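Local coordinates for conserved hypothetical protein (Sulfolobus solfataricus, PDB 2FNA) that binds ADP in an AAA+ ATPase domain and probably hydrolyses ATP, though its cellular role is not established, at residues L206-S210 with G241-L246; W245-F249 with Q265-A270. All coordinates share one frame; numbering follows the deposited sequence.

Contact 1: L206-S210 with G241-L246; sequences LKPFS and GIPGWL. With ADP (adenosine-5'-diphosphate), chain D.
Phe-209 lays one face of its ring against the ring of Pro-243. Pro-243 CG sits 3.8 Å from the centroid of the Phe-209 ring and 15° off its normal, a CH-pi contact. The methyl CD1 of Leu-246 meets the edge of the same ring at CD2, near the ring plane. Elsewhere on the rim lies the adenine amino group, with ADP N6 3.9 Å from Phe-209 CZ. Pro-243 CB also touches the base, 3.3 Å from ADP N7. Phe-209 CG stands beside its own backbone N (chi1 -63°), which sets the ring against Pro-243. Phe-209 N donates a hydrogen bond to Gly-241 O at 2.9 Å; the bond is bent, 140° at the hydrogen, and comes from above the carbonyl plane. Gly-241 CA comes close to Phe-209 O, where a side chain would clash. Pro-208 CG and Ile-242 CD1 touch side by side. Ile-242 is the N-cap of helix 243-256, and Gly-241, Ile-242 and Pro-243 are consistent with the GxP motif of STAND-type P-loop ATPases, whose proline meets the adenine. Helix 211-225 adds Phe-217 and Ala-214 around Phe-209. Replacing Phe-209 with an alanine would probably strip the cover from one side of Pro-243 and leave Leu-246 CD1 and the adenine amino group without the ring they border. One backbone bond and otherwise mainly apolar contacts suggest that this wall of the adenine pocket works mainly by shape.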
ATOM      1  N   LEU A 206      -3.656  -9.121  -2.759  1.00 33.83           N
ATOM      2  CA  LEU A 206      -5.008  -9.085  -2.219  1.00 33.32           C
ATOM      3  C   LEU A 206      -5.982  -8.442  -3.194  1.00 33.79           C
ATOM      4  O   LEU A 206      -5.853  -7.258  -3.541  1.00 34.47           O
ATOM      5  CB  LEU A 206      -5.022  -8.347  -0.910  1.00 33.45           C
ATOM      6  CG  LEU A 206      -4.170  -8.970   0.201  1.00 31.34           C
ATOM      7  CD1 LEU A 206      -4.131  -8.069   1.366  1.00 35.58           C
ATOM      8  CD2 LEU A 206      -4.742 -10.292   0.578  1.00 35.95           C
ATOM      9  N   LYS A 207      -6.933  -9.237  -3.654  1.00 32.73           N
ATOM     10  CA  LYS A 207      -7.909  -8.753  -4.622  1.00 36.63           C
ATOM     11  C   LYS A 207      -9.123  -8.310  -3.833  1.00 34.74           C
ATOM     12  O   LYS A 207      -9.309  -8.741  -2.704  1.00 36.94           O
ATOM     13  CB  LYS A 207      -8.219  -9.843  -5.690  1.00 34.98           C
ATOM     14  CG  LYS A 207      -7.051  -9.982  -6.707  1.00 39.56           C
ATOM     15  CD  LYS A 207      -7.316 -10.986  -7.764  1.00 44.51           C
ATOM     16  CE  LYS A 207      -6.067 -11.238  -8.629  1.00 44.14           C
ATOM     17  NZ  LYS A 207      -5.533  -9.975  -9.290  1.00 48.95           N
ATOM     18  N   PRO A 208      -9.928  -7.406  -4.403  1.00 35.88           N
ATOM     19  CA  PRO A 208     -11.235  -7.125  -3.850  1.00 35.57           C
ATOM     20  C   PRO A 208     -11.992  -8.413  -3.616  1.00 35.13           C
ATOM     21  O   PRO A 208     -11.791  -9.402  -4.356  1.00 35.90           O
ATOM     22  CB  PRO A 208     -11.926  -6.365  -4.987  1.00 35.67           C
ATOM     23  CG  PRO A 208     -10.825  -5.686  -5.677  1.00 41.48           C
ATOM     24  CD  PRO A 208      -9.683  -6.649  -5.634  1.00 35.46           C
ATOM     25  N   PHE A 209     -12.896  -8.409  -2.653  1.00 32.59           N
ATOM     26  CA  PHE A 209     -13.832  -9.522  -2.534  1.00 32.77           C
ATOM     27  C   PHE A 209     -14.708  -9.689  -3.775  1.00 33.12           C
ATOM     28  O   PHE A 209     -15.202  -8.705  -4.355  1.00 33.42           O
ATOM     29  CB  PHE A 209     -14.725  -9.344  -1.308  1.00 34.61           C
ATOM     30  CG  PHE A 209     -13.984  -9.352   0.022  1.00 30.46           C
ATOM     31  CD1 PHE A 209     -12.927 -10.195   0.252  1.00 34.22           C
ATOM     32  CD2 PHE A 209     -14.418  -8.559   1.065  1.00 33.83           C
ATOM     33  CE1 PHE A 209     -12.269 -10.194   1.490  1.00 32.22           C
ATOM     34  CE2 PHE A 209     -13.781  -8.575   2.313  1.00 38.66           C
ATOM     35  CZ  PHE A 209     -12.720  -9.410   2.523  1.00 33.96           C
ATOM     36  N   SER A 210     -14.894 -10.950  -4.192  1.00 33.52           N
ATOM     37  CA  SER A 210     -15.958 -11.294  -5.105  1.00 35.65           C
ATOM     38  C   SER A 210     -17.306 -11.097  -4.392  1.00 36.29           C
ATOM     39  O   SER A 210     -17.363 -10.799  -3.184  1.00 35.39           O
ATOM     40  CB  SER A 210     -15.823 -12.755  -5.504  1.00 37.42           C
ATOM     41  OG  SER A 210     -16.173 -13.555  -4.385  1.00 36.24           O
ATOM     42  N   GLY A 241     -16.687  -4.557  -3.790  1.00 36.78           N
ATOM     43  CA  GLY A 241     -15.886  -5.581  -3.116  1.00 34.63           C
ATOM     44  C   GLY A 241     -14.683  -5.125  -2.310  1.00 32.48           C
ATOM     45  O   GLY A 241     -14.019  -5.942  -1.674  1.00 33.45           O
ATOM     46  N   ILE A 242     -14.351  -3.845  -2.325  1.00 34.29           N
ATOM     47  CA  ILE A 242     -13.166  -3.400  -1.576  1.00 32.67           C
ATOM     48  C   ILE A 242     -13.360  -3.646  -0.082  1.00 34.31           C
ATOM     49  O   ILE A 242     -14.308  -3.128   0.510  1.00 33.07           O
ATOM     50  CB  ILE A 242     -12.822  -1.928  -1.879  1.00 34.97           C
ATOM     51  CG1 ILE A 242     -12.304  -1.814  -3.332  1.00 39.13           C
ATOM     52  CG2 ILE A 242     -11.835  -1.328  -0.858  1.00 32.98           C
ATOM     53  CD1 ILE A 242     -10.969  -2.489  -3.604  1.00 34.66           C
ATOM     54  N   PRO A 243     -12.482  -4.474   0.539  1.00 30.82           N
ATOM     55  CA  PRO A 243     -12.722  -4.809   1.947  1.00 31.58           C
ATOM     56  C   PRO A 243     -12.879  -3.627   2.892  1.00 32.56           C
ATOM     57  O   PRO A 243     -13.721  -3.676   3.800  1.00 32.44           O
ATOM     58  CB  PRO A 243     -11.498  -5.661   2.328  1.00 30.90           C
ATOM     59  CG  PRO A 243     -11.102  -6.314   1.058  1.00 29.13           C
ATOM     60  CD  PRO A 243     -11.342  -5.223  -0.010  1.00 31.40           C
ATOM     61  N   GLY A 244     -12.048  -2.609   2.710  1.00 30.03           N
ATOM     62  CA  GLY A 244     -12.070  -1.419   3.549  1.00 31.44           C
ATOM     63  C   GLY A 244     -13.409  -0.717   3.548  1.00 31.07           C
ATOM     64  O   GLY A 244     -13.853  -0.217   4.594  1.00 29.58           O
ATOM     65  N   TRP A 245     -14.081  -0.663   2.393  1.00 30.43           N
ATOM     66  CA  TRP A 245     -15.371   0.021   2.344  1.00 30.25           C
ATOM     67  C   TRP A 245     -16.473  -0.844   2.993  1.00 30.43           C
ATOM     68  O   TRP A 245     -17.386  -0.331   3.661  1.00 26.17           O
ATOM     69  CB  TRP A 245     -15.796   0.333   0.923  1.00 33.98           C
ATOM     70  CG  TRP A 245     -14.895   1.189   0.098  1.00 28.25           C
ATOM     71  CD1 TRP A 245     -14.639   0.997  -1.194  1.00 30.77           C
ATOM     72  CD2 TRP A 245     -14.189   2.390   0.480  1.00 28.91           C
ATOM     73  NE1 TRP A 245     -13.821   1.971  -1.667  1.00 29.50           N
ATOM     74  CE2 TRP A 245     -13.525   2.845  -0.663  1.00 31.66           C
ATOM     75  CE3 TRP A 245     -14.062   3.124   1.664  1.00 28.82           C
ATOM     76  CZ2 TRP A 245     -12.736   3.990  -0.672  1.00 30.75           C
ATOM     77  CZ3 TRP A 245     -13.267   4.268   1.657  1.00 30.38           C
ATOM     78  CH2 TRP A 245     -12.622   4.690   0.502  1.00 32.33           C
ATOM     79  N   LEU A 246     -16.392  -2.151   2.787  1.00 31.68           N
ATOM     80  CA  LEU A 246     -17.353  -3.085   3.382  1.00 32.25           C
ATOM     81  C   LEU A 246     -17.237  -3.096   4.907  1.00 32.51           C
ATOM     82  O   LEU A 246     -18.241  -3.216   5.623  1.00 29.30           O
ATOM     83  CB  LEU A 246     -17.104  -4.497   2.831  1.00 33.43           C
ATOM     84  CG  LEU A 246     -17.568  -4.658   1.370  1.00 37.30           C
ATOM     85  CD1 LEU A 246     -17.147  -5.968   0.848  1.00 36.27           C
ATOM     86  CD2 LEU A 246     -19.077  -4.522   1.242  1.00 43.32           C
TER
HETATM   87  PB  ADP D 500      -4.405  -1.656   2.741  1.00 22.86           P
HETATM   88  O1B ADP D 500      -4.395  -2.694   1.665  1.00 24.48           O
HETATM   89  O2B ADP D 500      -4.903  -0.310   2.225  1.00 24.69           O
HETATM   90  O3B ADP D 500      -3.194  -1.573   3.609  1.00 18.45           O
HETATM   91  PA  ADP D 500      -5.764  -2.195   5.308  1.00 27.77           P
HETATM   92  O1A ADP D 500      -5.037  -3.320   5.972  1.00 26.22           O
HETATM   93  O2A ADP D 500      -5.366  -0.883   5.844  1.00 26.59           O
HETATM   94  O3A ADP D 500      -5.680  -2.162   3.684  1.00 25.84           O
HETATM   95  O5' ADP D 500      -7.311  -2.539   5.419  1.00 22.29           O
HETATM   96  C5' ADP D 500      -8.339  -1.598   5.063  1.00 23.14           C
HETATM   97  C4' ADP D 500      -9.521  -1.738   6.020  1.00 24.82           C
HETATM   98  O4' ADP D 500     -10.271  -2.909   5.756  1.00 27.83           O
HETATM   99  C3' ADP D 500      -9.147  -1.841   7.466  1.00 24.37           C
HETATM  100  O3' ADP D 500     -10.253  -1.314   8.229  1.00 25.55           O
HETATM  101  C2' ADP D 500      -9.070  -3.329   7.726  1.00 28.70           C
HETATM  102  O2' ADP D 500      -9.323  -3.665   9.082  1.00 29.93           O
HETATM  103  C1' ADP D 500     -10.186  -3.813   6.843  1.00 26.56           C
HETATM  104  N9  ADP D 500      -9.995  -5.131   6.247  1.00 27.46           N
HETATM  105  C8  ADP D 500      -9.436  -5.379   5.043  1.00 29.01           C
HETATM  106  N7  ADP D 500      -9.483  -6.683   4.771  1.00 28.99           N
HETATM  107  C5  ADP D 500     -10.064  -7.295   5.830  1.00 33.19           C
HETATM  108  C6  ADP D 500     -10.439  -8.675   6.210  1.00 33.01           C
HETATM  109  N6  ADP D 500     -10.160  -9.708   5.388  1.00 27.44           N
HETATM  110  N1  ADP D 500     -11.070  -8.877   7.401  1.00 24.07           N
HETATM  111  C2  ADP D 500     -11.370  -7.861   8.233  1.00 35.09           C
HETATM  112  N3  ADP D 500     -11.068  -6.583   7.950  1.00 31.47           N
HETATM  113  C4  ADP D 500     -10.437  -6.261   6.787  1.00 30.36           C

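Contact 2: W245-F249 with Q265-A270; sequences WLTYF and QTLEYA. With ADP (adenosine-5'-diphosphate), chain D; EDO (1,2-ethanediol), chain G.
Tyr-248 and Tyr-269 lie ring over ring in an offset stack. Their centroids are 4.2 Å apart and the planes 15° from parallel. Tyr-269 CD2 sits over the centre of the Tyr-248 ring. Both side chains leave their helices with CG anti to the backbone N, which brings the two rings together between the helices. Trp-245 takes Ala-270 on one face: Ala-270 CB is 3.6 Å from the centroid of the six-membered ring, only 4° off its normal. At the edge of the indole, Trp-245 CZ3 meets Tyr-269 CE2 at 3.7 Å, with the two ring planes nearly perpendicular. Trp-245, Tyr-248 and Tyr-269 form an aromatic cluster between two consecutive helices, 243-256 and 259-282. The short helical segments have axes 9.6 Å apart and run more antiparallel than parallel, at 135°. Near the closest backbone approach, Thr-266 fits against Phe-249, with Thr-266 OG1 3.3 Å from Phe-249 CA. That hydroxyl is hydrogen-bonded to Ala-262 O in its own helix, while Thr-266 CG2 lies 3.6 Å from Trp-245 O. No hydrogen bond joins the two segments. Further out, Glu-349 accepts a hydrogen bond from Trp-245 NE1, which is likely to hold the rotation of the indole. Leu-351 of helix 350-355 packs on both Trp-245 and Ala-270. Tyr-269 OH makes a weak hydrogen bond of 3.4 Å to O1 of a 1,2-ethanediol molecule, probably left from crystallisation; either could be the donor.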
ATOM      1  N   TRP A 245     -14.081  -0.663   2.393  1.00 30.43           N
ATOM      2  CA  TRP A 245     -15.371   0.021   2.344  1.00 30.25           C
ATOM      3  C   TRP A 245     -16.473  -0.844   2.993  1.00 30.43           C
ATOM      4  O   TRP A 245     -17.386  -0.331   3.661  1.00 26.17           O
ATOM      5  CB  TRP A 245     -15.796   0.333   0.923  1.00 33.98           C
ATOM      6  CG  TRP A 245     -14.895   1.189   0.098  1.00 28.25           C
ATOM      7  CD1 TRP A 245     -14.639   0.997  -1.194  1.00 30.77           C
ATOM      8  CD2 TRP A 245     -14.189   2.390   0.480  1.00 28.91           C
ATOM      9  NE1 TRP A 245     -13.821   1.971  -1.667  1.00 29.50           N
ATOM     10  CE2 TRP A 245     -13.525   2.845  -0.663  1.00 31.66           C
ATOM     11  CE3 TRP A 245     -14.062   3.124   1.664  1.00 28.82           C
ATOM     12  CZ2 TRP A 245     -12.736   3.990  -0.672  1.00 30.75           C
ATOM     13  CZ3 TRP A 245     -13.267   4.268   1.657  1.00 30.38           C
ATOM     14  CH2 TRP A 245     -12.622   4.690   0.502  1.00 32.33           C
ATOM     15  N   LEU A 246     -16.392  -2.151   2.787  1.00 31.68           N
ATOM     16  CA  LEU A 246     -17.353  -3.085   3.382  1.00 32.25           C
ATOM     17  C   LEU A 246     -17.237  -3.096   4.907  1.00 32.51           C
ATOM     18  O   LEU A 246     -18.241  -3.216   5.623  1.00 29.30           O
ATOM     19  CB  LEU A 246     -17.104  -4.497   2.831  1.00 33.43           C
ATOM     20  CG  LEU A 246     -17.568  -4.658   1.370  1.00 37.30           C
ATOM     21  CD1 LEU A 246     -17.147  -5.968   0.848  1.00 36.27           C
ATOM     22  CD2 LEU A 246     -19.077  -4.522   1.242  1.00 43.32           C
ATOM     23  N   THR A 247     -15.997  -2.991   5.385  1.00 34.59           N
ATOM     24  CA  THR A 247     -15.692  -2.879   6.814  1.00 32.31           C
ATOM     25  C   THR A 247     -16.323  -1.639   7.457  1.00 34.52           C
ATOM     26  O   THR A 247     -16.912  -1.744   8.518  1.00 32.69           O
ATOM     27  CB  THR A 247     -14.159  -2.825   7.034  1.00 32.55           C
ATOM     28  OG1 THR A 247     -13.550  -3.988   6.481  1.00 33.55           O
ATOM     29  CG2 THR A 247     -13.753  -2.749   8.534  1.00 30.75           C
ATOM     30  N   TYR A 248     -16.123  -0.472   6.842  1.00 29.63           N
ATOM     31  CA  TYR A 248     -16.711   0.773   7.302  1.00 33.10           C
ATOM     32  C   TYR A 248     -18.243   0.664   7.332  1.00 31.12           C
ATOM     33  O   TYR A 248     -18.828   0.945   8.326  1.00 27.64           O
ATOM     34  CB  TYR A 248     -16.303   1.911   6.366  1.00 32.59           C
ATOM     35  CG  TYR A 248     -16.623   3.294   6.889  1.00 33.15           C
ATOM     36  CD1 TYR A 248     -15.737   3.947   7.738  1.00 33.56           C
ATOM     37  CD2 TYR A 248     -17.792   3.958   6.523  1.00 29.53           C
ATOM     38  CE1 TYR A 248     -16.017   5.233   8.227  1.00 33.95           C
ATOM     39  CE2 TYR A 248     -18.070   5.232   7.012  1.00 33.36           C
ATOM     40  CZ  TYR A 248     -17.181   5.866   7.860  1.00 29.76           C
ATOM     41  OH  TYR A 248     -17.447   7.163   8.384  1.00 35.61           O
ATOM     42  N   PHE A 249     -18.860   0.201   6.238  1.00 31.96           N
ATOM     43  CA  PHE A 249     -20.293  -0.062   6.199  1.00 30.75           C
ATOM     44  C   PHE A 249     -20.736  -0.920   7.363  1.00 27.29           C
ATOM     45  O   PHE A 249     -21.709  -0.628   8.013  1.00 28.57           O
ATOM     46  CB  PHE A 249     -20.725  -0.783   4.913  1.00 31.21           C
ATOM     47  CG  PHE A 249     -22.130  -1.319   5.001  1.00 28.64           C
ATOM     48  CD1 PHE A 249     -23.220  -0.473   4.798  1.00 34.59           C
ATOM     49  CD2 PHE A 249     -22.370  -2.638   5.345  1.00 32.36           C
ATOM     50  CE1 PHE A 249     -24.498  -0.928   4.929  1.00 29.29           C
ATOM     51  CE2 PHE A 249     -23.665  -3.095   5.468  1.00 30.96           C
ATOM     52  CZ  PHE A 249     -24.732  -2.226   5.270  1.00 28.41           C
ATOM     53  N   GLN A 265     -23.634   6.974   4.245  1.00 33.51           N
ATOM     54  CA  GLN A 265     -22.462   7.424   4.989  1.00 34.86           C
ATOM     55  C   GLN A 265     -21.159   6.811   4.445  1.00 31.35           C
ATOM     56  O   GLN A 265     -20.107   7.486   4.374  1.00 31.29           O
ATOM     57  CB  GLN A 265     -22.618   7.118   6.478  1.00 36.88           C
ATOM     58  CG  GLN A 265     -21.422   7.560   7.297  1.00 45.03           C
ATOM     59  CD  GLN A 265     -21.774   7.844   8.744  1.00 59.87           C
ATOM     60  OE1 GLN A 265     -22.941   8.017   9.091  1.00 64.88           O
ATOM     61  NE2 GLN A 265     -20.755   7.905   9.596  1.00 64.59           N
ATOM     62  N   THR A 266     -21.224   5.548   4.040  1.00 33.54           N
ATOM     63  CA  THR A 266     -20.042   4.859   3.474  1.00 32.62           C
ATOM     64  C   THR A 266     -19.651   5.461   2.139  1.00 31.16           C
ATOM     65  O   THR A 266     -18.477   5.779   1.897  1.00 33.23           O
ATOM     66  CB  THR A 266     -20.291   3.362   3.262  1.00 31.77           C
ATOM     67  OG1 THR A 266     -20.604   2.736   4.512  1.00 36.81           O
ATOM     68  CG2 THR A 266     -19.047   2.701   2.687  1.00 36.01           C
ATOM     69  N   LEU A 267     -20.642   5.604   1.272  1.00 29.66           N
ATOM     70  CA  LEU A 267     -20.452   6.316   0.008  1.00 29.48           C
ATOM     71  C   LEU A 267     -19.873   7.705   0.172  1.00 29.20           C
ATOM     72  O   LEU A 267     -18.934   8.059  -0.533  1.00 29.89           O
ATOM     73  CB  LEU A 267     -21.753   6.376  -0.750  1.00 30.52           C
ATOM     74  CG  LEU A 267     -22.272   5.000  -1.186  1.00 32.95           C
ATOM     75  CD1 LEU A 267     -23.552   5.186  -1.995  1.00 37.52           C
ATOM     76  CD2 LEU A 267     -21.257   4.235  -1.997  1.00 38.62           C
ATOM     77  N   GLU A 268     -20.382   8.497   1.114  1.00 30.73           N
ATOM     78  CA  GLU A 268     -19.870   9.869   1.258  1.00 32.07           C
ATOM     79  C   GLU A 268     -18.444   9.891   1.813  1.00 31.00           C
ATOM     80  O   GLU A 268     -17.618  10.705   1.376  1.00 30.41           O
ATOM     81  CB  GLU A 268     -20.808  10.756   2.100  1.00 34.61           C
ATOM     82  CG  GLU A 268     -22.250  10.844   1.589  1.00 46.38           C
ATOM     83  CD  GLU A 268     -22.384  11.259   0.104  1.00 60.66           C
ATOM     84  OE1 GLU A 268     -21.654  12.184  -0.344  1.00 57.08           O
ATOM     85  OE2 GLU A 268     -23.247  10.658  -0.601  1.00 70.77           O
ATOM     86  N   TYR A 269     -18.149   8.991   2.760  1.00 30.30           N
ATOM     87  CA  TYR A 269     -16.810   8.828   3.302  1.00 31.63           C
ATOM     88  C   TYR A 269     -15.830   8.355   2.221  1.00 33.72           C
ATOM     89  O   TYR A 269     -14.725   8.908   2.095  1.00 35.03           O
ATOM     90  CB  TYR A 269     -16.797   7.866   4.519  1.00 33.95           C
ATOM     91  CG  TYR A 269     -15.413   7.356   4.913  1.00 37.16           C
ATOM     92  CD1 TYR A 269     -14.459   8.203   5.478  1.00 38.58           C
ATOM     93  CD2 TYR A 269     -15.066   6.016   4.735  1.00 39.20           C
ATOM     94  CE1 TYR A 269     -13.190   7.733   5.816  1.00 33.34           C
ATOM     95  CE2 TYR A 269     -13.821   5.542   5.091  1.00 38.01           C
ATOM     96  CZ  TYR A 269     -12.884   6.406   5.630  1.00 41.19           C
ATOM     97  OH  TYR A 269     -11.633   5.927   5.972  1.00 43.22           O
ATOM     98  N   ALA A 270     -16.219   7.337   1.446  1.00 34.31           N
ATOM     99  CA  ALA A 270     -15.413   6.877   0.306  1.00 32.03           C
ATOM    100  C   ALA A 270     -15.103   7.999  -0.662  1.00 30.54           C
ATOM    101  O   ALA A 270     -13.948   8.214  -1.011  1.00 32.02           O
ATOM    102  CB  ALA A 270     -16.115   5.745  -0.434  1.00 33.45           C
TER
HETATM  103  PB  ADP D 500      -4.405  -1.656   2.741  1.00 22.86           P
HETATM  104  O1B ADP D 500      -4.395  -2.694   1.665  1.00 24.48           O
HETATM  105  O2B ADP D 500      -4.903  -0.310   2.225  1.00 24.69           O
HETATM  106  O3B ADP D 500      -3.194  -1.573   3.609  1.00 18.45           O
HETATM  107  PA  ADP D 500      -5.764  -2.195   5.308  1.00 27.77           P
HETATM  108  O1A ADP D 500      -5.037  -3.320   5.972  1.00 26.22           O
HETATM  109  O2A ADP D 500      -5.366  -0.883   5.844  1.00 26.59           O
HETATM  110  O3A ADP D 500      -5.680  -2.162   3.684  1.00 25.84           O
HETATM  111  O5' ADP D 500      -7.311  -2.539   5.419  1.00 22.29           O
HETATM  112  C5' ADP D 500      -8.339  -1.598   5.063  1.00 23.14           C
HETATM  113  C4' ADP D 500      -9.521  -1.738   6.020  1.00 24.82           C
HETATM  114  O4' ADP D 500     -10.271  -2.909   5.756  1.00 27.83           O
HETATM  115  C3' ADP D 500      -9.147  -1.841   7.466  1.00 24.37           C
HETATM  116  O3' ADP D 500     -10.253  -1.314   8.229  1.00 25.55           O
HETATM  117  C2' ADP D 500      -9.070  -3.329   7.726  1.00 28.70           C
HETATM  118  O2' ADP D 500      -9.323  -3.665   9.082  1.00 29.93           O
HETATM  119  C1' ADP D 500     -10.186  -3.813   6.843  1.00 26.56           C
HETATM  120  N9  ADP D 500      -9.995  -5.131   6.247  1.00 27.46           N
HETATM  121  C8  ADP D 500      -9.436  -5.379   5.043  1.00 29.01           C
HETATM  122  N7  ADP D 500      -9.483  -6.683   4.771  1.00 28.99           N
HETATM  123  C5  ADP D 500     -10.064  -7.295   5.830  1.00 33.19           C
HETATM  124  C6  ADP D 500     -10.439  -8.675   6.210  1.00 33.01           C
HETATM  125  N6  ADP D 500     -10.160  -9.708   5.388  1.00 27.44           N
HETATM  126  N1  ADP D 500     -11.070  -8.877   7.401  1.00 24.07           N
HETATM  127  C2  ADP D 500     -11.370  -7.861   8.233  1.00 35.09           C
HETATM  128  N3  ADP D 500     -11.068  -6.583   7.950  1.00 31.47           N
HETATM  129  C4  ADP D 500     -10.437  -6.261   6.787  1.00 30.36           C
HETATM  130  C1  EDO G 503     -10.980   1.854   5.073  1.00 59.37           C
HETATM  131  O1  EDO G 503     -10.287   3.042   4.644  1.00 65.45           O
HETATM  132  C2  EDO G 503     -12.051   2.199   6.118  1.00 62.07           C
HETATM  133  O2  EDO G 503     -11.918   1.343   7.262  1.00 60.94           O

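Contacts 1 and 2 have centres about 12 Å apart and share Trp-245 and Leu-246 at the start of helix 243-256. Along the chain the order is 206-210, 241-249, then 265-270. Contact 1 ties the loop after edge strand 202-206 of the parallel sheet to the beginning of that helix. Contact 2 joins the next part of the helix to helix 259-282. Both lie on the same side of the chain's centre. The ADP pocket draws Phe-209, Pro-243 and Gly-244 from contact 1 and Thr-247 from contact 2. The first turns of helix 243-256 thus touch both the nucleotide and helix 259-282, through different residues.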